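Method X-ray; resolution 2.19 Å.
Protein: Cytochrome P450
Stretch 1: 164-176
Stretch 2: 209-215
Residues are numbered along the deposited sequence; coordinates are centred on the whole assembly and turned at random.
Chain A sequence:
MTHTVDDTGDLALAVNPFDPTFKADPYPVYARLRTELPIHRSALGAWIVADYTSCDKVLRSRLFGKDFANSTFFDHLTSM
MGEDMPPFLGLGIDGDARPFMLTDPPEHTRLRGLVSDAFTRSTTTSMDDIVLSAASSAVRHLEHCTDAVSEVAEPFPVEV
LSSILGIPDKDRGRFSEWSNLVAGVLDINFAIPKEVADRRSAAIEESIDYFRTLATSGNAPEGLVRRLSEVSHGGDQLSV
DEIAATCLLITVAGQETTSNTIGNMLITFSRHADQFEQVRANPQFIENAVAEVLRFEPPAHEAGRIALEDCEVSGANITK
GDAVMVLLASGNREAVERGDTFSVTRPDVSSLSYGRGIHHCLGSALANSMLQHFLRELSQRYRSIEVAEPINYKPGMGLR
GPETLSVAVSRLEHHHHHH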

ATOM      1  N   ILE A 164      -3.276  13.949 -10.245  1.00 43.14           N
ATOM      2  CA  ILE A 164      -3.082  12.859 -11.227  1.00 42.36           C
ATOM      3  C   ILE A 164      -4.386  12.486 -12.010  1.00 41.34           C
ATOM      4  O   ILE A 164      -4.346  12.302 -13.228  1.00 44.06           O
ATOM      5  CB  ILE A 164      -2.499  11.558 -10.585  1.00 39.75           C
ATOM      6  CG1 ILE A 164      -1.229  11.806  -9.737  1.00 41.61           C
ATOM      7  CG2 ILE A 164      -2.184  10.509 -11.657  1.00 40.06           C
ATOM      8  CD1 ILE A 164       0.053  12.050 -10.520  1.00 44.13           C
ATOM      9  N   LEU A 165      -5.512  12.366 -11.310  1.00 38.52           N
ATOM     10  CA  LEU A 165      -6.798  11.931 -11.893  1.00 38.12           C
ATOM     11  C   LEU A 165      -7.540  12.995 -12.749  1.00 42.01           C
ATOM     12  O   LEU A 165      -8.370  12.657 -13.596  1.00 41.28           O
ATOM     13  CB  LEU A 165      -7.731  11.469 -10.790  1.00 35.85           C
ATOM     14  CG  LEU A 165      -7.518  10.137 -10.073  1.00 32.89           C
ATOM     15  CD1 LEU A 165      -8.036  10.212  -8.627  1.00 32.36           C
ATOM     16  CD2 LEU A 165      -8.266   9.059 -10.808  1.00 31.66           C
ATOM     17  N   GLY A 166      -7.256  14.276 -12.489  1.00 45.16           N
ATOM     18  CA  GLY A 166      -7.874  15.366 -13.234  1.00 48.39           C
ATOM     19  C   GLY A 166      -9.236  15.619 -12.638  1.00 49.87           C
ATOM     20  O   GLY A 166     -10.210  15.839 -13.367  1.00 51.49           O
ATOM     21  N   ILE A 167      -9.320  15.550 -11.302  1.00 48.93           N
ATOM     22  CA  ILE A 167     -10.574  15.909 -10.619  1.00 50.00           C
ATOM     23  C   ILE A 167     -10.776  17.439 -10.726  1.00 55.63           C
ATOM     24  O   ILE A 167      -9.901  18.217 -10.337  1.00 56.05           O
ATOM     25  CB  ILE A 167     -10.599  15.437  -9.154  1.00 46.81           C
ATOM     26  CG1 ILE A 167     -10.335  13.920  -9.031  1.00 42.24           C
ATOM     27  CG2 ILE A 167     -11.889  15.839  -8.462  1.00 48.99           C
ATOM     28  CD1 ILE A 167     -11.359  12.996  -9.676  1.00 41.26           C
ATOM     29  N   PRO A 168     -11.925  17.860 -11.275  1.00 59.25           N
ATOM     30  CA  PRO A 168     -12.258  19.281 -11.485  1.00 65.55           C
ATOM     31  C   PRO A 168     -12.310  20.002 -10.146  1.00 68.35           C
ATOM     32  O   PRO A 168     -12.651  19.383  -9.130  1.00 67.39           O
ATOM     33  CB  PRO A 168     -13.657  19.239 -12.113  1.00 66.66           C
ATOM     34  CG  PRO A 168     -13.826  17.840 -12.636  1.00 63.41           C
ATOM     35  CD  PRO A 168     -12.976  16.950 -11.776  1.00 58.88           C
ATOM     36  N   ASP A 169     -11.955  21.281 -10.146  1.00 73.30           N
ATOM     37  CA  ASP A 169     -11.918  22.106  -8.927  1.00 76.52           C
ATOM     38  C   ASP A 169     -13.133  21.926  -7.995  1.00 76.72           C
ATOM     39  O   ASP A 169     -12.968  21.764  -6.774  1.00 75.14           O
ATOM     40  CB  ASP A 169     -11.729  23.592  -9.296  1.00 85.33           C
ATOM     41  CG  ASP A 169     -10.272  23.948  -9.632  1.00 86.80           C
ATOM     42  OD1 ASP A 169      -9.503  23.066 -10.077  1.00 84.28           O
ATOM     43  OD2 ASP A 169      -9.900  25.130  -9.453  1.00 92.54           O
ATOM     44  N   LYS A 170     -14.328  21.949  -8.587  1.00 78.91           N
ATOM     45  CA  LYS A 170     -15.620  21.790  -7.891  1.00 80.94           C
ATOM     46  C   LYS A 170     -15.831  20.470  -7.129  1.00 76.09           C
ATOM     47  O   LYS A 170     -16.679  20.405  -6.234  1.00 77.89           O
ATOM     48  CB  LYS A 170     -16.786  21.902  -8.887  1.00 84.73           C
ATOM     49  CG  LYS A 170     -16.523  22.688 -10.163  1.00 88.97           C
ATOM     50  CD  LYS A 170     -16.112  21.798 -11.327  1.00 85.48           C
ATOM     51  CE  LYS A 170     -16.315  22.506 -12.668  1.00 89.86           C
ATOM     52  NZ  LYS A 170     -15.736  21.744 -13.815  1.00 87.07           N
ATOM     53  N   ASP A 171     -15.121  19.414  -7.524  1.00 70.16           N
ATOM     54  CA  ASP A 171     -15.344  18.081  -6.956  1.00 65.68           C
ATOM     55  C   ASP A 171     -14.263  17.692  -5.952  1.00 62.61           C
ATOM     56  O   ASP A 171     -14.256  16.556  -5.457  1.00 58.80           O
ATOM     57  CB  ASP A 171     -15.414  17.018  -8.055  1.00 62.70           C
ATOM     58  CG  ASP A 171     -16.534  17.268  -9.064  1.00 65.85           C
ATOM     59  OD1 ASP A 171     -17.639  17.694  -8.671  1.00 67.29           O
ATOM     60  OD2 ASP A 171     -16.298  16.986 -10.264  1.00 65.19           O
ATOM     61  N   ARG A 172     -13.360  18.624  -5.639  1.00 63.83           N
ATOM     62  CA  ARG A 172     -12.215  18.291  -4.799  1.00 62.64           C
ATOM     63  C   ARG A 172     -12.640  17.882  -3.388  1.00 61.11           C
ATOM     64  O   ARG A 172     -12.182  16.845  -2.874  1.00 56.25           O
ATOM     65  CB  ARG A 172     -11.148  19.388  -4.810  1.00 66.39           C
ATOM     66  CG  ARG A 172     -10.432  19.534  -6.155  1.00 69.39           C
ATOM     67  CD  ARG A 172      -8.934  19.727  -5.928  1.00 72.44           C
ATOM     68  NE  ARG A 172      -8.419  20.965  -6.527  1.00 76.73           N
ATOM     69  CZ  ARG A 172      -7.386  21.666  -6.050  1.00 80.08           C
ATOM     70  NH1 ARG A 172      -6.743  21.261  -4.949  1.00 77.00           N
ATOM     71  NH2 ARG A 172      -7.005  22.796  -6.662  1.00 83.07           N
ATOM     72  N   GLY A 173     -13.522  18.695  -2.798  1.00 64.28           N
ATOM     73  CA  GLY A 173     -14.206  18.395  -1.546  1.00 64.08           C
ATOM     74  C   GLY A 173     -14.857  17.016  -1.569  1.00 62.51           C
ATOM     75  O   GLY A 173     -14.730  16.259  -0.601  1.00 62.32           O
ATOM     76  N   ARG A 174     -15.516  16.664  -2.675  1.00 60.31           N
ATOM     77  CA  ARG A 174     -16.220  15.369  -2.791  1.00 56.76           C
ATOM     78  C   ARG A 174     -15.212  14.205  -2.871  1.00 50.74           C
ATOM     79  O   ARG A 174     -15.350  13.181  -2.199  1.00 47.74           O
ATOM     80  CB  ARG A 174     -17.224  15.364  -3.977  1.00 58.62           C
ATOM     81  CG  ARG A 174     -18.669  15.756  -3.614  1.00 64.10           C
ATOM     82  CD  ARG A 174     -19.509  16.360  -4.750  1.00 67.55           C
ATOM     83  NE  ARG A 174     -20.278  15.359  -5.502  1.00 67.15           N
ATOM     84  CZ  ARG A 174     -20.301  15.234  -6.841  1.00 66.30           C
ATOM     85  NH1 ARG A 174     -19.619  16.059  -7.640  1.00 65.88           N
ATOM     86  NH2 ARG A 174     -21.008  14.258  -7.392  1.00 65.38           N
ATOM     87  N   PHE A 175     -14.197  14.373  -3.708  1.00 47.61           N
ATOM     88  CA  PHE A 175     -13.142  13.404  -3.826  1.00 42.08           C
ATOM     89  C   PHE A 175     -12.385  13.135  -2.516  1.00 40.35           C
ATOM     90  O   PHE A 175     -12.077  11.976  -2.188  1.00 37.54           O
ATOM     91  CB  PHE A 175     -12.165  13.835  -4.912  1.00 41.02           C
ATOM     92  CG  PHE A 175     -11.006  12.942  -5.035  1.00 36.90           C
ATOM     93  CD1 PHE A 175     -11.085  11.786  -5.821  1.00 35.52           C
ATOM     94  CD2 PHE A 175      -9.829  13.198  -4.313  1.00 36.03           C
ATOM     95  CE1 PHE A 175      -9.994  10.917  -5.913  1.00 31.84           C
ATOM     96  CE2 PHE A 175      -8.750  12.329  -4.410  1.00 33.05           C
ATOM     97  CZ  PHE A 175      -8.839  11.188  -5.192  1.00 30.42           C
ATOM     98  N   SER A 176     -12.052  14.196  -1.796  1.00 41.27           N
ATOM     99  CA  SER A 176     -11.341  14.073  -0.546  1.00 40.31           C
ATOM    100  C   SER A 176     -12.214  13.370   0.501  1.00 40.00           C
ATOM    101  O   SER A 176     -11.718  12.582   1.290  1.00 36.73           O
ATOM    102  CB  SER A 176     -10.907  15.460  -0.062  1.00 43.40           C
ATOM    103  OG  SER A 176     -10.437  15.382   1.255  1.00 43.26           O
ATOM    104  N   ASP A 209     -19.963   5.665  -9.291  1.00 48.06           N
ATOM    105  CA  ASP A 209     -20.989   6.401 -10.074  1.00 53.30           C
ATOM    106  C   ASP A 209     -20.375   7.652 -10.704  1.00 53.58           C
ATOM    107  O   ASP A 209     -20.423   7.867 -11.942  1.00 54.46           O
ATOM    108  CB  ASP A 209     -22.197   6.824  -9.204  1.00 59.02           C
ATOM    109  CG  ASP A 209     -23.477   6.085  -9.570  1.00 63.60           C
ATOM    110  OD1 ASP A 209     -23.540   4.847  -9.369  1.00 62.80           O
ATOM    111  OD2 ASP A 209     -24.423   6.747 -10.072  1.00 68.97           O
ATOM    112  N   TYR A 210     -19.791   8.466  -9.830  1.00 51.23           N
ATOM    113  CA  TYR A 210     -19.115   9.681 -10.212  1.00 50.50           C
ATOM    114  C   TYR A 210     -18.010   9.442 -11.262  1.00 48.48           C
ATOM    115  O   TYR A 210     -17.897  10.201 -12.219  1.00 50.42           O
ATOM    116  CB  TYR A 210     -18.525  10.311  -8.977  1.00 49.23           C
ATOM    117  CG  TYR A 210     -17.574  11.401  -9.291  1.00 48.62           C
ATOM    118  CD1 TYR A 210     -18.035  12.679  -9.484  1.00 52.24           C
ATOM    119  CD2 TYR A 210     -16.216  11.168  -9.373  1.00 44.53           C
ATOM    120  CE1 TYR A 210     -17.190  13.705  -9.792  1.00 52.67           C
ATOM    121  CE2 TYR A 210     -15.354  12.199  -9.695  1.00 45.62           C
ATOM    122  CZ  TYR A 210     -15.866  13.462  -9.906  1.00 49.33           C
ATOM    123  OH  TYR A 210     -15.085  14.541 -10.220  1.00 52.61           O
ATOM    124  N   PHE A 211     -17.182   8.418 -11.069  1.00 45.08           N
ATOM    125  CA  PHE A 211     -16.083   8.154 -12.025  1.00 42.89           C
ATOM    126  C   PHE A 211     -16.557   7.832 -13.439  1.00 44.03           C
ATOM    127  O   PHE A 211     -16.012   8.397 -14.376  1.00 45.71           O
ATOM    128  CB  PHE A 211     -15.024   7.163 -11.505  1.00 39.05           C
ATOM    129  CG  PHE A 211     -14.005   7.799 -10.584  1.00 38.63           C
ATOM    130  CD1 PHE A 211     -13.357   8.994 -10.943  1.00 39.26           C
ATOM    131  CD2 PHE A 211     -13.671   7.206  -9.365  1.00 36.95           C
ATOM    132  CE1 PHE A 211     -12.416   9.582 -10.089  1.00 38.07           C
ATOM    133  CE2 PHE A 211     -12.758   7.817  -8.497  1.00 36.09           C
ATOM    134  CZ  PHE A 211     -12.125   9.000  -8.872  1.00 35.97           C
ATOM    135  N   ARG A 212     -17.566   6.967 -13.585  1.00 44.96           N
ATOM    136  CA  ARG A 212     -18.247   6.712 -14.883  1.00 48.32           C
ATOM    137  C   ARG A 212     -18.586   8.010 -15.622  1.00 50.54           C
ATOM    138  O   ARG A 212     -18.117   8.263 -16.733  1.00 50.35           O
ATOM    139  CB  ARG A 212     -19.563   5.956 -14.702  1.00 51.15           C
ATOM    140  CG  ARG A 212     -19.447   4.575 -14.109  1.00 51.27           C
ATOM    141  CD  ARG A 212     -20.759   3.851 -14.385  1.00 56.76           C
ATOM    142  NE  ARG A 212     -20.771   2.508 -13.805  1.00 58.08           N
ATOM    143  CZ  ARG A 212     -21.373   2.163 -12.663  1.00 60.22           C
ATOM    144  NH1 ARG A 212     -21.302   0.896 -12.269  1.00 62.00           N
ATOM    145  NH2 ARG A 212     -22.031   3.053 -11.904  1.00 60.00           N
ATOM    146  N   THR A 213     -19.402   8.812 -14.952  1.00 52.31           N
ATOM    147  CA  THR A 213     -19.958  10.054 -15.446  1.00 55.91           C
ATOM    148  C   THR A 213     -18.874  11.051 -15.867  1.00 56.33           C
ATOM    149  O   THR A 213     -19.014  11.702 -16.900  1.00 59.20           O
ATOM    150  CB  THR A 213     -20.859  10.661 -14.344  1.00 57.47           C
ATOM    151  OG1 THR A 213     -21.862   9.699 -13.983  1.00 57.70           O
ATOM    152  CG2 THR A 213     -21.527  11.963 -14.806  1.00 62.00           C
ATOM    153  N   LEU A 214     -17.809  11.181 -15.070  1.00 54.25           N
ATOM    154  CA  LEU A 214     -16.678  12.036 -15.451  1.00 55.26           C
ATOM    155  C   LEU A 214     -15.981  11.563 -16.752  1.00 55.53           C
ATOM    156  O   LEU A 214     -15.606  12.386 -17.603  1.00 58.86           O
ATOM    157  CB  LEU A 214     -15.666  12.161 -14.308  1.00 52.60           C
ATOM    158  CG  LEU A 214     -14.458  13.070 -14.577  1.00 52.95           C
ATOM    159  CD1 LEU A 214     -14.862  14.519 -14.879  1.00 56.67           C
ATOM    160  CD2 LEU A 214     -13.469  13.012 -13.430  1.00 50.43           C
ATOM    161  N   ALA A 215     -15.838  10.241 -16.899  1.00 53.03           N
ATOM    162  CA  ALA A 215     -15.243   9.612 -18.089  1.00 51.60           C
ATOM    163  C   ALA A 215     -16.053   9.749 -19.376  1.00 55.15           C
ATOM    164  O   ALA A 215     -15.470   9.877 -20.461  1.00 55.48           O
ATOM    165  CB  ALA A 215     -15.000   8.145 -17.830  1.00 47.18           C
TER

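The contact between the two stretches is modest, 327 Å² summed over both sides, and three residues of the second stretch, Tyr210, Phe211 and Leu214, account for its helical side. Their spacing follows from the helix: Leu214 N donates to Tyr210 O at 3.0 Å, so these two side chains lie one turn apart and both start toward the first stretch, while Phe211 leaves its backbone sideways and brings only its ring end nearer.

Tyr210 has the largest covered area, 84 Å². With chi1 at 168° (t), its ring extends into the bend between the end of one helix and the start of the next, and the hydroxyl reaches the single hydrogen bond across the contact: Tyr210 OH donates to Asp171 OD2 at 2.7 Å. Asp171 OD2 lies near the plane of the Tyr210 ring, as suits an acceptor meeting a phenolic hydroxyl. Asp171 occupies the N-cap position but makes no capping bond with its side chain; its other oxygen is held instead by a salt bridge, Asp171 OD1 to Arg174 NH1 at 2.8 Å. An aspartate thus serves two partners at once, one through each oxygen. The same guanidinium passes obliquely by the tyrosine, with Arg174 NH2 4.0 Å from Tyr210 CD1. Around the hydroxyl, the carbon atoms Pro168 CD and Ile167 CG2 approach Tyr210 OH at 3.6 and 3.9 Å, so a polar group with its hydrogen bond satisfied sits against apolar neighbours.

Phe211, with 55 Å² covered, is buried and wholly apolar in its contacts. Ile167 CD1 meets Phe211 CE1 at 3.6 Å, near the plane of the ring. Phe175 CE1 lies 4.1 Å from Phe211 CZ, each atom near the plane of the other ring, so the two aromatics meet edge to edge rather than stacking. Leu165 CD2 completes the group, 4.2 Å from Phe211 CE1.

Leu214 has 41 Å² covered. Both methyls of Leu214 reach Pro168, with Leu214 CD1 4.1 Å from Pro168 CG and Leu214 CD2 4.3 Å from Pro168 CD; Leu214 CD2 also lies 4.3 Å from Ile167 CD1 and 4.3 Å from Gly166 O. Ile167 is the common element, because its CD1 also lies 4.1 Å from Tyr210 CE2 and so touches all three principal side chains. Its CA-to-CB bond points sideways; the m, m rotamer (-55°, -63°) brings the terminal methyl to them. Just before it, Gly166 is the first residue to leave helical phi/psi, in a Schellman motif, with a positive phi of 82° that favours glycine.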